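Local atomic coordinates of uncharacterized protein (PDB entry 2QDR), a protein that is of unknown function but adopts a cupin-like double-stranded beta-helix fold and is regarded as a putative dioxygenase. Residues G125-N130 and I184-S189; Y238-Y243 and F281-D286; C249-Y254 and P271-D276. One frame throughout, in Å; residues are numbered along the deposited sequence.

Contact 1 of 3, residues G125-N130 and I184-S189; sequences GEWQLN and IPALDS
Pro185 sets its CB over one face of the Trp127 indole, toward the rim of the six-membered ring, in a CH-pi contact 3.9 Å from the ring centroid and 18° off the normal. CG of Glu126, the residue before Trp127, lies over the centre of the opposite face, so the indole is sandwiched between two aliphatic groups. The backbone brings Trp127 CB to 3.8 Å from Ala186 CB, and CG, anti to the carbonyl carbon (chi1 -56°), starts the ring on its way to Pro185. The alanine methyl also receives Leu129, whose branch CD2 reaches in to 3.4 Å from Ala186 CB and closes the apolar patch. Farther along, Asn130 and Asp188 are bridged by a water: Asn130 ND2 donates to it at 3.0 Å, and it donates to Asp188 OD2 at 2.6 Å. The amide and carboxylate planes are nearly perpendicular, 89° apart. Lys190 NZ also joins the two side chains, by a hydrogen bond to Asn130 OD1 and a salt bridge to Asp188 OD1. Beyond this shell, a second subunit reaches the indole: its Thr269 bonds NE1 and its Tyr298 meets the ring edge-to-face, while its Ile235 packs on both Trp127 and Pro185. The strand axes approach to 7.3 Å, and each strand takes backbone bonds from another: Leu129 from Ile122, Leu187 from Tyr134. Side chains thus join strand 127-129 of one antiparallel sheet to strand 184-188 of another, within a cupin-type double-stranded beta-helix fold, at a subunit interface.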
ATOM      1  N   GLY A 125      35.080 -17.703 -18.589  1.00 62.63           N
ATOM      2  CA  GLY A 125      34.717 -17.631 -19.992  1.00 62.14           C
ATOM      3  C   GLY A 125      34.832 -16.165 -20.376  1.00 62.68           C
ATOM      4  O   GLY A 125      35.858 -15.535 -20.130  1.00 62.70           O
ATOM      5  N   GLU A 126      33.760 -15.609 -20.926  1.00 63.40           N
ATOM      6  CA  GLU A 126      33.722 -14.188 -21.340  1.00 62.36           C
ATOM      7  C   GLU A 126      33.379 -13.203 -20.224  1.00 62.09           C
ATOM      8  O   GLU A 126      33.597 -12.003 -20.392  1.00 62.07           O
ATOM      9  CB  GLU A 126      32.702 -13.975 -22.472  1.00 62.22           C
ATOM     10  CG  GLU A 126      31.258 -14.394 -22.131  1.00 61.33           C
ATOM     11  CD  GLU A 126      30.277 -14.049 -23.199  1.00 62.18           C
ATOM     12  OE1 GLU A 126      30.118 -12.842 -23.453  1.00 64.02           O
ATOM     13  OE2 GLU A 126      29.612 -14.968 -23.719  1.00 59.62           O
ATOM     14  N   TRP A 127      32.861 -13.695 -19.097  1.00 61.79           N
ATOM     15  CA  TRP A 127      32.416 -12.823 -18.001  1.00 61.29           C
ATOM     16  C   TRP A 127      33.349 -12.620 -16.804  1.00 61.91           C
ATOM     17  O   TRP A 127      33.837 -13.588 -16.234  1.00 61.25           O
ATOM     18  CB  TRP A 127      31.105 -13.373 -17.458  1.00 60.05           C
ATOM     19  CG  TRP A 127      30.066 -13.501 -18.507  1.00 58.85           C
ATOM     20  CD1 TRP A 127      29.362 -12.490 -19.082  1.00 57.66           C
ATOM     21  CD2 TRP A 127      29.574 -14.715 -19.079  1.00 59.76           C
ATOM     22  NE1 TRP A 127      28.476 -12.993 -19.999  1.00 58.30           N
ATOM     23  CE2 TRP A 127      28.579 -14.359 -20.014  1.00 59.27           C
ATOM     24  CE3 TRP A 127      29.892 -16.072 -18.908  1.00 58.48           C
ATOM     25  CZ2 TRP A 127      27.899 -15.308 -20.778  1.00 60.00           C
ATOM     26  CZ3 TRP A 127      29.208 -17.018 -19.663  1.00 56.13           C
ATOM     27  CH2 TRP A 127      28.228 -16.633 -20.587  1.00 57.89           C
ATOM     28  N   GLN A 128      33.552 -11.356 -16.409  1.00 63.65           N
ATOM     29  CA  GLN A 128      34.374 -11.023 -15.246  1.00 65.29           C
ATOM     30  C   GLN A 128      33.550 -11.217 -13.995  1.00 64.71           C
ATOM     31  O   GLN A 128      32.354 -10.993 -14.003  1.00 64.92           O
ATOM     32  CB  GLN A 128      34.826  -9.558 -15.191  1.00 65.32           C
ATOM     33  CG  GLN A 128      35.730  -9.018 -16.290  1.00 68.36           C
ATOM     34  CD  GLN A 128      36.192  -7.573 -15.990  1.00 67.48           C
ATOM     35  OE1 GLN A 128      35.835  -6.985 -14.963  1.00 67.85           O
ATOM     36  NE2 GLN A 128      36.980  -7.006 -16.892  1.00 71.53           N
ATOM     37  N   LEU A 129      34.212 -11.599 -12.915  1.00 65.53           N
ATOM     38  CA  LEU A 129      33.599 -11.770 -11.612  1.00 65.35           C
ATOM     39  C   LEU A 129      34.533 -11.053 -10.660  1.00 65.17           C
ATOM     40  O   LEU A 129      35.498 -11.645 -10.177  1.00 65.13           O
ATOM     41  CB  LEU A 129      33.465 -13.241 -11.242  1.00 66.55           C
ATOM     42  CG  LEU A 129      32.534 -14.141 -12.037  1.00 66.57           C
ATOM     43  CD1 LEU A 129      32.646 -15.561 -11.522  1.00 70.18           C
ATOM     44  CD2 LEU A 129      31.127 -13.676 -11.912  1.00 70.24           C
ATOM     45  N   ASN A 130      34.281  -9.763 -10.443  1.00 65.76           N
ATOM     46  CA  ASN A 130      35.108  -8.932  -9.552  1.00 65.88           C
ATOM     47  C   ASN A 130      34.636  -9.107  -8.095  1.00 64.37           C
ATOM     48  O   ASN A 130      33.914 -10.054  -7.809  1.00 62.95           O
ATOM     49  CB  ASN A 130      35.144  -7.452 -10.030  1.00 66.65           C
ATOM     50  CG  ASN A 130      33.808  -6.723  -9.876  1.00 71.09           C
ATOM     51  OD1 ASN A 130      32.734  -7.339  -9.809  1.00 73.92           O
ATOM     52  ND2 ASN A 130      33.875  -5.389  -9.849  1.00 77.12           N
ATOM     53  N   ILE A 184      23.699 -19.547 -13.559  1.00 59.64           N
ATOM     54  CA  ILE A 184      23.849 -18.134 -13.242  1.00 59.45           C
ATOM     55  C   ILE A 184      25.307 -17.879 -13.603  1.00 60.08           C
ATOM     56  O   ILE A 184      26.179 -18.095 -12.766  1.00 60.60           O
ATOM     57  CB  ILE A 184      23.527 -17.823 -11.761  1.00 60.27           C
ATOM     58  CG1 ILE A 184      22.093 -18.265 -11.426  1.00 59.57           C
ATOM     59  CG2 ILE A 184      23.736 -16.306 -11.446  1.00 56.68           C
ATOM     60  CD1 ILE A 184      21.693 -18.103  -9.973  1.00 59.65           C
ATOM     61  N   PRO A 185      25.591 -17.483 -14.865  1.00 60.95           N
ATOM     62  CA  PRO A 185      27.003 -17.268 -15.264  1.00 61.44           C
ATOM     63  C   PRO A 185      27.776 -16.210 -14.473  1.00 61.02           C
ATOM     64  O   PRO A 185      28.928 -16.458 -14.123  1.00 61.36           O
ATOM     65  CB  PRO A 185      26.902 -16.844 -16.747  1.00 62.35           C
ATOM     66  CG  PRO A 185      25.493 -16.480 -16.972  1.00 62.06           C
ATOM     67  CD  PRO A 185      24.671 -17.257 -15.998  1.00 60.54           C
ATOM     68  N   ALA A 186      27.156 -15.068 -14.194  1.00 59.91           N
ATOM     69  CA  ALA A 186      27.827 -14.001 -13.459  1.00 59.72           C
ATOM     70  C   ALA A 186      26.824 -13.013 -12.900  1.00 59.78           C
ATOM     71  O   ALA A 186      26.075 -12.416 -13.665  1.00 59.16           O
ATOM     72  CB  ALA A 186      28.819 -13.278 -14.365  1.00 59.47           C
ATOM     73  N   LEU A 187      26.826 -12.845 -11.577  1.00 59.62           N
ATOM     74  CA  LEU A 187      25.921 -11.938 -10.886  1.00 60.17           C
ATOM     75  C   LEU A 187      26.743 -11.029  -9.973  1.00 59.78           C
ATOM     76  O   LEU A 187      27.262 -11.479  -8.962  1.00 59.31           O
ATOM     77  CB  LEU A 187      24.881 -12.752 -10.117  1.00 59.66           C
ATOM     78  CG  LEU A 187      23.658 -12.094  -9.475  1.00 60.11           C
ATOM     79  CD1 LEU A 187      22.730 -13.178  -8.921  1.00 59.96           C
ATOM     80  CD2 LEU A 187      24.005 -11.103  -8.376  1.00 62.73           C
ATOM     81  N   ASP A 188      26.871  -9.762 -10.361  1.00 59.76           N
ATOM     82  CA  ASP A 188      27.600  -8.759  -9.601  1.00 60.43           C
ATOM     83  C   ASP A 188      26.623  -8.234  -8.524  1.00 61.22           C
ATOM     84  O   ASP A 188      25.826  -7.313  -8.774  1.00 62.13           O
ATOM     85  CB  ASP A 188      28.116  -7.658 -10.541  1.00 60.81           C
ATOM     86  CG  ASP A 188      28.979  -6.598  -9.838  1.00 63.76           C
ATOM     87  OD1 ASP A 188      29.089  -6.590  -8.596  1.00 65.18           O
ATOM     88  OD2 ASP A 188      29.555  -5.752 -10.557  1.00 63.92           O
ATOM     89  N   SER A 189      26.723  -8.803  -7.321  1.00 60.03           N
ATOM     90  CA  SER A 189      25.850  -8.445  -6.203  1.00 59.93           C
ATOM     91  C   SER A 189      25.892  -6.965  -5.862  1.00 60.04           C
ATOM     92  O   SER A 189      24.890  -6.439  -5.376  1.00 58.79           O
ATOM     93  CB  SER A 189      26.172  -9.279  -4.951  1.00 59.38           C
ATOM     94  OG  SER A 189      27.447  -8.983  -4.428  1.00 58.21           O
TER
HETATM   95  O   HOH W   1      31.329  -3.870 -10.138  1.00 63.25           O

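Contact 2 of 3, residues Y238-Y243 and F281-D286; sequences YNEEGY and FFVRVD
Arg284 and Glu241 face each other as a hydrogen-bonded pair of antiparallel strands, and their side chains run side by side in the same direction. Paired backbone bonds link Glu241 with Arg284 and Tyr243 with Phe282. Followed outward, Arg284 starts with CB 4.1 Å from Glu241 CG. A bend at chi3 (70°) then turns the chain, and NE makes a weak bond to Glu241 OE2. At the tip NH2 completes a salt bridge with that same oxygen at 2.9 Å, approaching from above the carboxylate plane, while NH1 forms a salt bridge with Glu114 and a hydrogen bond to Asn161. Just past the strands Asp286 takes two bonds from Asn239, N to OD1 at 3.0 Å and ND2 to OD2 at 3.1 Å, both on the syn side but about 30° out of the carboxylate plane; Asp286 N returns one to Asn239 O. An alanine in place of Asp286 would probably leave Asn239 N and ND2 without these acceptors and the amide freer to turn. On the Glu240 side of the sheet, Tyr238 CD1 packs on Val285 CG1 at 3.5 Å. Salt bridges to both Glu241 and Glu114 would probably favour charged Arg284, while Tyr261 and Thr93 give Glu241 further hydrogen bonds.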
ATOM      1  N   TYR A 238      16.789 -26.111  10.347  1.00 59.90           N
ATOM      2  CA  TYR A 238      17.303 -26.128   8.987  1.00 60.82           C
ATOM      3  C   TYR A 238      18.813 -25.960   9.023  1.00 60.99           C
ATOM      4  O   TYR A 238      19.352 -25.558  10.051  1.00 61.37           O
ATOM      5  CB  TYR A 238      16.666 -24.996   8.159  1.00 60.68           C
ATOM      6  CG  TYR A 238      16.802 -23.614   8.790  1.00 61.73           C
ATOM      7  CD1 TYR A 238      17.908 -22.808   8.521  1.00 60.17           C
ATOM      8  CD2 TYR A 238      15.835 -23.119   9.659  1.00 61.89           C
ATOM      9  CE1 TYR A 238      18.041 -21.555   9.095  1.00 65.07           C
ATOM     10  CE2 TYR A 238      15.967 -21.859  10.236  1.00 64.64           C
ATOM     11  CZ  TYR A 238      17.067 -21.081   9.946  1.00 61.71           C
ATOM     12  OH  TYR A 238      17.199 -19.835  10.513  1.00 60.36           O
ATOM     13  N   ASN A 239      19.491 -26.275   7.920  1.00 61.16           N
ATOM     14  CA  ASN A 239      20.942 -26.106   7.839  1.00 61.03           C
ATOM     15  C   ASN A 239      21.248 -24.732   7.289  1.00 60.98           C
ATOM     16  O   ASN A 239      20.574 -24.278   6.363  1.00 60.03           O
ATOM     17  CB  ASN A 239      21.597 -27.154   6.950  1.00 62.41           C
ATOM     18  CG  ASN A 239      21.443 -28.555   7.482  1.00 61.55           C
ATOM     19  OD1 ASN A 239      21.703 -28.824   8.652  1.00 57.62           O
ATOM     20  ND2 ASN A 239      21.081 -29.478   6.598  1.00 68.26           N
ATOM     21  N   GLU A 240      22.263 -24.082   7.863  1.00 62.05           N
ATOM     22  CA  GLU A 240      22.718 -22.750   7.465  1.00 62.63           C
ATOM     23  C   GLU A 240      24.222 -22.618   7.648  1.00 63.38           C
ATOM     24  O   GLU A 240      24.794 -23.187   8.586  1.00 63.76           O
ATOM     25  CB  GLU A 240      22.037 -21.669   8.313  1.00 62.23           C
ATOM     26  CG  GLU A 240      22.558 -20.196   8.124  1.00 61.83           C
ATOM     27  CD  GLU A 240      21.934 -19.196   9.104  1.00 64.31           C
ATOM     28  OE1 GLU A 240      20.879 -19.495   9.711  1.00 69.25           O
ATOM     29  OE2 GLU A 240      22.502 -18.095   9.268  1.00 67.46           O
ATOM     30  N   GLU A 241      24.860 -21.889   6.736  1.00 63.61           N
ATOM     31  CA  GLU A 241      26.282 -21.602   6.840  1.00 64.22           C
ATOM     32  C   GLU A 241      26.434 -20.188   6.350  1.00 63.96           C
ATOM     33  O   GLU A 241      25.553 -19.682   5.668  1.00 64.28           O
ATOM     34  CB  GLU A 241      27.173 -22.538   6.032  1.00 63.08           C
ATOM     35  CG  GLU A 241      27.071 -22.442   4.513  1.00 65.85           C
ATOM     36  CD  GLU A 241      28.148 -23.272   3.797  1.00 65.84           C
ATOM     37  OE1 GLU A 241      28.735 -24.201   4.382  1.00 64.11           O
ATOM     38  OE2 GLU A 241      28.405 -22.986   2.627  1.00 63.98           O
ATOM     39  N   GLY A 242      27.544 -19.555   6.693  1.00 63.97           N
ATOM     40  CA  GLY A 242      27.783 -18.202   6.231  1.00 63.86           C
ATOM     41  C   GLY A 242      29.183 -17.711   6.485  1.00 63.71           C
ATOM     42  O   GLY A 242      29.921 -18.318   7.260  1.00 63.89           O
ATOM     43  N   TYR A 243      29.530 -16.607   5.821  1.00 63.57           N
ATOM     44  CA  TYR A 243      30.848 -15.997   5.915  1.00 63.31           C
ATOM     45  C   TYR A 243      30.675 -14.504   6.102  1.00 63.09           C
ATOM     46  O   TYR A 243      29.861 -13.888   5.410  1.00 63.26           O
ATOM     47  CB  TYR A 243      31.595 -16.286   4.635  1.00 63.18           C
ATOM     48  CG  TYR A 243      33.071 -15.984   4.625  1.00 63.29           C
ATOM     49  CD1 TYR A 243      33.547 -14.739   4.265  1.00 62.36           C
ATOM     50  CD2 TYR A 243      33.998 -16.987   4.894  1.00 63.48           C
ATOM     51  CE1 TYR A 243      34.913 -14.483   4.218  1.00 64.67           C
ATOM     52  CE2 TYR A 243      35.361 -16.746   4.843  1.00 63.33           C
ATOM     53  CZ  TYR A 243      35.819 -15.499   4.503  1.00 63.66           C
ATOM     54  OH  TYR A 243      37.183 -15.265   4.472  1.00 63.64           O
ATOM     55  N   PHE A 281      27.128 -10.020   5.282  1.00 62.91           N
ATOM     56  CA  PHE A 281      27.322 -11.450   5.444  1.00 63.10           C
ATOM     57  C   PHE A 281      26.836 -12.301   4.282  1.00 62.96           C
ATOM     58  O   PHE A 281      25.730 -12.103   3.821  1.00 64.09           O
ATOM     59  CB  PHE A 281      26.509 -11.907   6.654  1.00 63.32           C
ATOM     60  CG  PHE A 281      26.819 -11.166   7.930  1.00 65.22           C
ATOM     61  CD1 PHE A 281      26.112 -10.017   8.272  1.00 65.07           C
ATOM     62  CD2 PHE A 281      27.804 -11.624   8.798  1.00 66.12           C
ATOM     63  CE1 PHE A 281      26.399  -9.335   9.435  1.00 61.76           C
ATOM     64  CE2 PHE A 281      28.083 -10.945   9.961  1.00 62.27           C
ATOM     65  CZ  PHE A 281      27.379  -9.801  10.277  1.00 62.23           C
ATOM     66  N   PHE A 282      27.655 -13.247   3.829  1.00 62.64           N
ATOM     67  CA  PHE A 282      27.281 -14.186   2.776  1.00 62.46           C
ATOM     68  C   PHE A 282      26.600 -15.312   3.527  1.00 63.12           C
ATOM     69  O   PHE A 282      27.201 -15.866   4.448  1.00 63.59           O
ATOM     70  CB  PHE A 282      28.496 -14.715   2.022  1.00 61.41           C
ATOM     71  CG  PHE A 282      28.179 -15.771   0.991  1.00 59.03           C
ATOM     72  CD1 PHE A 282      27.884 -15.421  -0.316  1.00 59.68           C
ATOM     73  CD2 PHE A 282      28.222 -17.129   1.320  1.00 62.60           C
ATOM     74  CE1 PHE A 282      27.614 -16.403  -1.281  1.00 59.52           C
ATOM     75  CE2 PHE A 282      27.958 -18.112   0.360  1.00 60.19           C
ATOM     76  CZ  PHE A 282      27.647 -17.746  -0.939  1.00 58.90           C
ATOM     77  N   VAL A 283      25.359 -15.633   3.170  1.00 62.39           N
ATOM     78  CA  VAL A 283      24.600 -16.676   3.859  1.00 62.14           C
ATOM     79  C   VAL A 283      24.031 -17.673   2.876  1.00 61.57           C
ATOM     80  O   VAL A 283      23.671 -17.301   1.760  1.00 62.02           O
ATOM     81  CB  VAL A 283      23.429 -16.069   4.659  1.00 61.45           C
ATOM     82  CG1 VAL A 283      22.720 -17.143   5.500  1.00 58.74           C
ATOM     83  CG2 VAL A 283      23.929 -14.951   5.549  1.00 63.21           C
ATOM     84  N   ARG A 284      23.921 -18.925   3.309  1.00 60.23           N
ATOM     85  CA  ARG A 284      23.381 -19.981   2.482  1.00 61.09           C
ATOM     86  C   ARG A 284      22.528 -20.901   3.388  1.00 60.91           C
ATOM     87  O   ARG A 284      23.021 -21.395   4.394  1.00 61.21           O
ATOM     88  CB  ARG A 284      24.552 -20.648   1.765  1.00 61.48           C
ATOM     89  CG  ARG A 284      24.159 -21.513   0.633  1.00 65.48           C
ATOM     90  CD  ARG A 284      25.263 -21.683  -0.404  1.00 68.24           C
ATOM     91  NE  ARG A 284      26.412 -22.482   0.014  1.00 66.51           N
ATOM     92  CZ  ARG A 284      26.629 -23.767  -0.278  1.00 68.61           C
ATOM     93  NH1 ARG A 284      25.781 -24.486  -1.005  1.00 73.09           N
ATOM     94  NH2 ARG A 284      27.733 -24.355   0.152  1.00 73.56           N
ATOM     95  N   VAL A 285      21.243 -21.075   3.046  1.00 60.82           N
ATOM     96  CA  VAL A 285      20.254 -21.859   3.825  1.00 60.10           C
ATOM     97  C   VAL A 285      19.496 -22.842   2.942  1.00 58.68           C
ATOM     98  O   VAL A 285      19.022 -22.448   1.886  1.00 56.55           O
ATOM     99  CB  VAL A 285      19.244 -20.892   4.530  1.00 60.18           C
ATOM    100  CG1 VAL A 285      18.155 -21.640   5.282  1.00 62.93           C
ATOM    101  CG2 VAL A 285      19.962 -19.966   5.486  1.00 60.97           C
ATOM    102  N   ASP A 286      19.318 -24.088   3.401  1.00 59.74           N
ATOM    103  CA  ASP A 286      18.647 -25.149   2.598  1.00 59.66           C
ATOM    104  C   ASP A 286      17.149 -25.363   2.891  1.00 60.21           C
ATOM    105  O   ASP A 286      16.630 -26.463   2.688  1.00 59.79           O
ATOM    106  CB  ASP A 286      19.417 -26.490   2.717  1.00 59.72           C
ATOM    107  CG  ASP A 286      19.255 -27.199   4.078  1.00 59.86           C
ATOM    108  OD1 ASP A 286      18.770 -26.610   5.068  1.00 60.25           O
ATOM    109  OD2 ASP A 286      19.624 -28.394   4.140  1.00 62.89           O
TER

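Contact 3 of 3, residues C249-Y254 and P271-D276; sequences CDVGDY and PRHITD
Asp250 N gives Ile274 O a hydrogen bond of 2.7 Å, and Ile274 N returns one of 2.8 Å to Asp250 O, making this the hydrogen-bonded pair of two antiparallel strands. One residue on, Val251 and His273 form a non-hydrogen-bonded pair whose side chains lie side by side, pointing the same way. Val251 CG2, anti to the backbone N, comes over one face of the imidazole, 4.0 Å from its centroid and 18° off the normal. The same methyl touches Pro271 CD at 3.7 Å. Cys249 SG meets the imidazole at its edge, 3.7 Å from His273 CD2. Past Val251 the strand turns back on itself in a type II' beta turn running to Tyr254, the tight turn of a two-residue beta hairpin; Gly252 takes the positive-phi position (phi 79°). Its N still bonds across to Arg272 O at 3.1 Å, carrying the pairing into the turn, and its CA rests against Pro271 CB. On the face carrying Asp250 and Ile274, the carboxylate of Asp250 forms a salt bridge with Arg255. Arg272, exposed to solvent, forms a salt bridge with Asp229, and Thr275 OG1 bonds to Tyr248 O.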
ATOM      1  N   CYS A 249      29.280  -9.072  14.261  1.00 63.44           N
ATOM      2  CA  CYS A 249      28.049  -9.470  14.927  1.00 62.95           C
ATOM      3  C   CYS A 249      28.361 -10.399  16.089  1.00 62.27           C
ATOM      4  O   CYS A 249      28.923 -11.478  15.901  1.00 62.72           O
ATOM      5  CB  CYS A 249      27.056 -10.135  13.993  1.00 63.08           C
ATOM      6  SG  CYS A 249      25.529 -10.519  14.874  1.00 66.52           S
ATOM      7  N   ASP A 250      28.041  -9.935  17.295  1.00 62.86           N
ATOM      8  CA  ASP A 250      28.236 -10.715  18.502  1.00 62.49           C
ATOM      9  C   ASP A 250      27.085 -11.682  18.530  1.00 62.39           C
ATOM     10  O   ASP A 250      25.958 -11.271  18.324  1.00 60.84           O
ATOM     11  CB  ASP A 250      28.221  -9.865  19.781  1.00 61.48           C
ATOM     12  CG  ASP A 250      29.357  -8.863  19.845  1.00 60.55           C
ATOM     13  OD1 ASP A 250      30.372  -9.049  19.164  1.00 62.93           O
ATOM     14  OD2 ASP A 250      29.253  -7.892  20.610  1.00 56.73           O
ATOM     15  N   VAL A 251      27.382 -12.963  18.699  1.00 63.66           N
ATOM     16  CA  VAL A 251      26.358 -13.995  18.804  1.00 64.06           C
ATOM     17  C   VAL A 251      26.773 -14.746  20.079  1.00 63.79           C
ATOM     18  O   VAL A 251      27.694 -15.562  20.078  1.00 64.31           O
ATOM     19  CB  VAL A 251      26.180 -14.829  17.502  1.00 64.54           C
ATOM     20  CG1 VAL A 251      27.516 -15.302  16.915  1.00 70.41           C
ATOM     21  CG2 VAL A 251      25.225 -15.987  17.752  1.00 65.48           C
ATOM     22  N   GLY A 252      26.118 -14.391  21.184  1.00 63.59           N
ATOM     23  CA  GLY A 252      26.422 -14.954  22.483  1.00 63.34           C
ATOM     24  C   GLY A 252      27.660 -14.203  22.907  1.00 63.20           C
ATOM     25  O   GLY A 252      27.721 -12.991  22.752  1.00 63.55           O
ATOM     26  N   ASP A 253      28.655 -14.925  23.401  1.00 64.62           N
ATOM     27  CA  ASP A 253      29.928 -14.306  23.821  1.00 66.44           C
ATOM     28  C   ASP A 253      31.030 -14.424  22.724  1.00 65.49           C
ATOM     29  O   ASP A 253      32.184 -14.101  22.991  1.00 66.77           O
ATOM     30  CB  ASP A 253      30.384 -14.815  25.215  1.00 67.48           C
ATOM     31  CG  ASP A 253      30.495 -16.328  25.301  1.00 75.59           C
ATOM     32  OD1 ASP A 253      29.980 -17.029  24.391  1.00 83.79           O
ATOM     33  OD2 ASP A 253      31.072 -16.817  26.300  1.00 84.88           O
ATOM     34  N   TYR A 254      30.662 -14.845  21.505  1.00 63.61           N
ATOM     35  CA  TYR A 254      31.581 -14.953  20.375  1.00 62.26           C
ATOM     36  C   TYR A 254      31.320 -13.765  19.477  1.00 62.61           C
ATOM     37  O   TYR A 254      30.162 -13.419  19.251  1.00 62.81           O
ATOM     38  CB  TYR A 254      31.351 -16.236  19.570  1.00 61.04           C
ATOM     39  CG  TYR A 254      32.376 -16.480  18.471  1.00 59.54           C
ATOM     40  CD1 TYR A 254      32.217 -15.953  17.185  1.00 59.97           C
ATOM     41  CD2 TYR A 254      33.506 -17.256  18.719  1.00 58.28           C
ATOM     42  CE1 TYR A 254      33.173 -16.195  16.181  1.00 58.83           C
ATOM     43  CE2 TYR A 254      34.465 -17.489  17.733  1.00 56.84           C
ATOM     44  CZ  TYR A 254      34.295 -16.965  16.474  1.00 58.70           C
ATOM     45  OH  TYR A 254      35.255 -17.217  15.525  1.00 57.04           O
ATOM     46  N   PRO A 271      22.445 -18.314  19.841  1.00 62.51           N
ATOM     47  CA  PRO A 271      22.301 -17.270  20.860  1.00 62.09           C
ATOM     48  C   PRO A 271      21.862 -15.920  20.310  1.00 61.91           C
ATOM     49  O   PRO A 271      21.723 -15.746  19.106  1.00 62.45           O
ATOM     50  CB  PRO A 271      23.726 -17.128  21.425  1.00 62.90           C
ATOM     51  CG  PRO A 271      24.440 -18.376  21.048  1.00 61.89           C
ATOM     52  CD  PRO A 271      23.845 -18.793  19.760  1.00 62.91           C
ATOM     53  N   ARG A 272      21.665 -14.974  21.215  1.00 61.79           N
ATOM     54  CA  ARG A 272      21.241 -13.632  20.870  1.00 61.80           C
ATOM     55  C   ARG A 272      22.297 -12.961  20.001  1.00 62.02           C
ATOM     56  O   ARG A 272      23.481 -13.140  20.244  1.00 62.01           O
ATOM     57  CB  ARG A 272      21.045 -12.853  22.158  1.00 61.23           C
ATOM     58  CG  ARG A 272      20.462 -11.468  22.055  1.00 63.00           C
ATOM     59  CD  ARG A 272      20.352 -10.881  23.467  1.00 63.29           C
ATOM     60  NE  ARG A 272      19.490  -9.711  23.520  1.00 66.50           N
ATOM     61  CZ  ARG A 272      19.170  -9.015  24.616  1.00 67.11           C
ATOM     62  NH1 ARG A 272      19.652  -9.327  25.815  1.00 67.70           N
ATOM     63  NH2 ARG A 272      18.355  -7.976  24.511  1.00 70.92           N
ATOM     64  N   HIS A 273      21.852 -12.219  18.988  1.00 62.40           N
ATOM     65  CA  HIS A 273      22.711 -11.495  18.056  1.00 62.80           C
ATOM     66  C   HIS A 273      22.692 -10.015  18.364  1.00 61.64           C
ATOM     67  O   HIS A 273      21.613  -9.421  18.428  1.00 61.45           O
ATOM     68  CB  HIS A 273      22.236 -11.644  16.625  1.00 64.39           C
ATOM     69  CG  HIS A 273      22.448 -13.001  16.033  1.00 68.28           C
ATOM     70  ND1 HIS A 273      21.808 -14.137  16.485  1.00 71.06           N
ATOM     71  CD2 HIS A 273      23.160 -13.380  14.944  1.00 71.95           C
ATOM     72  CE1 HIS A 273      22.161 -15.168  15.736  1.00 72.96           C
ATOM     73  NE2 HIS A 273      22.973 -14.733  14.787  1.00 79.69           N
ATOM     74  N   ILE A 274      23.869  -9.416  18.552  1.00 61.41           N
ATOM     75  CA  ILE A 274      23.970  -7.980  18.830  1.00 61.98           C
ATOM     76  C   ILE A 274      25.153  -7.393  18.060  1.00 61.69           C
ATOM     77  O   ILE A 274      26.204  -8.015  17.968  1.00 60.31           O
ATOM     78  CB  ILE A 274      24.106  -7.643  20.351  1.00 62.36           C
ATOM     79  CG1 ILE A 274      23.051  -8.386  21.205  1.00 66.13           C
ATOM     80  CG2 ILE A 274      24.029  -6.106  20.573  1.00 62.41           C
ATOM     81  CD1 ILE A 274      23.077  -8.088  22.727  1.00 62.38           C
ATOM     82  N   THR A 275      24.957  -6.199  17.495  1.00 62.31           N
ATOM     83  CA  THR A 275      26.009  -5.477  16.769  1.00 62.13           C
ATOM     84  C   THR A 275      25.684  -3.987  16.690  1.00 62.21           C
ATOM     85  O   THR A 275      24.636  -3.600  16.184  1.00 63.32           O
ATOM     86  CB  THR A 275      26.294  -6.039  15.355  1.00 62.13           C
ATOM     87  OG1 THR A 275      27.146  -5.123  14.657  1.00 63.63           O
ATOM     88  CG2 THR A 275      25.042  -6.246  14.530  1.00 63.54           C
ATOM     89  N   ASP A 276      26.579  -3.172  17.237  1.00 62.13           N
ATOM     90  CA  ASP A 276      26.423  -1.727  17.233  1.00 62.06           C
ATOM     91  C   ASP A 276      26.873  -1.125  15.908  1.00 62.36           C
ATOM     92  O   ASP A 276      26.438  -0.035  15.573  1.00 62.92           O
ATOM     93  CB  ASP A 276      27.212  -1.092  18.383  1.00 61.82           C
ATOM     94  CG  ASP A 276      26.693  -1.494  19.758  1.00 62.17           C
ATOM     95  OD1 ASP A 276      25.494  -1.833  19.911  1.00 65.51           O
ATOM     96  OD2 ASP A 276      27.489  -1.427  20.707  1.00 62.62           O
TER

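How the contacts relate
Contacts 1 and 2 are buried, contact 2 nearest the middle of the chain and contact 1 beside a second subunit; contact 3 is partly exposed. Contact 2 pairs neighbouring strands of one antiparallel sheet, contact 3 those of another, and contact 1 packs strands of two different sheets. Strands 240-245 and 248-251 follow each other, as do 268-275 and 279-285, so contact 3 nests inside the loop closed by contact 2, and Phe281 CZ packs on Cys249 CB at 3.7 Å. Contact 1 precedes both, its centre about 21 Å from that of contact 2. Backbone bonds carry contacts 2 and 3, with a buried salt bridge added in contact 2, whereas contact 1 relies on apolar side chains and a water.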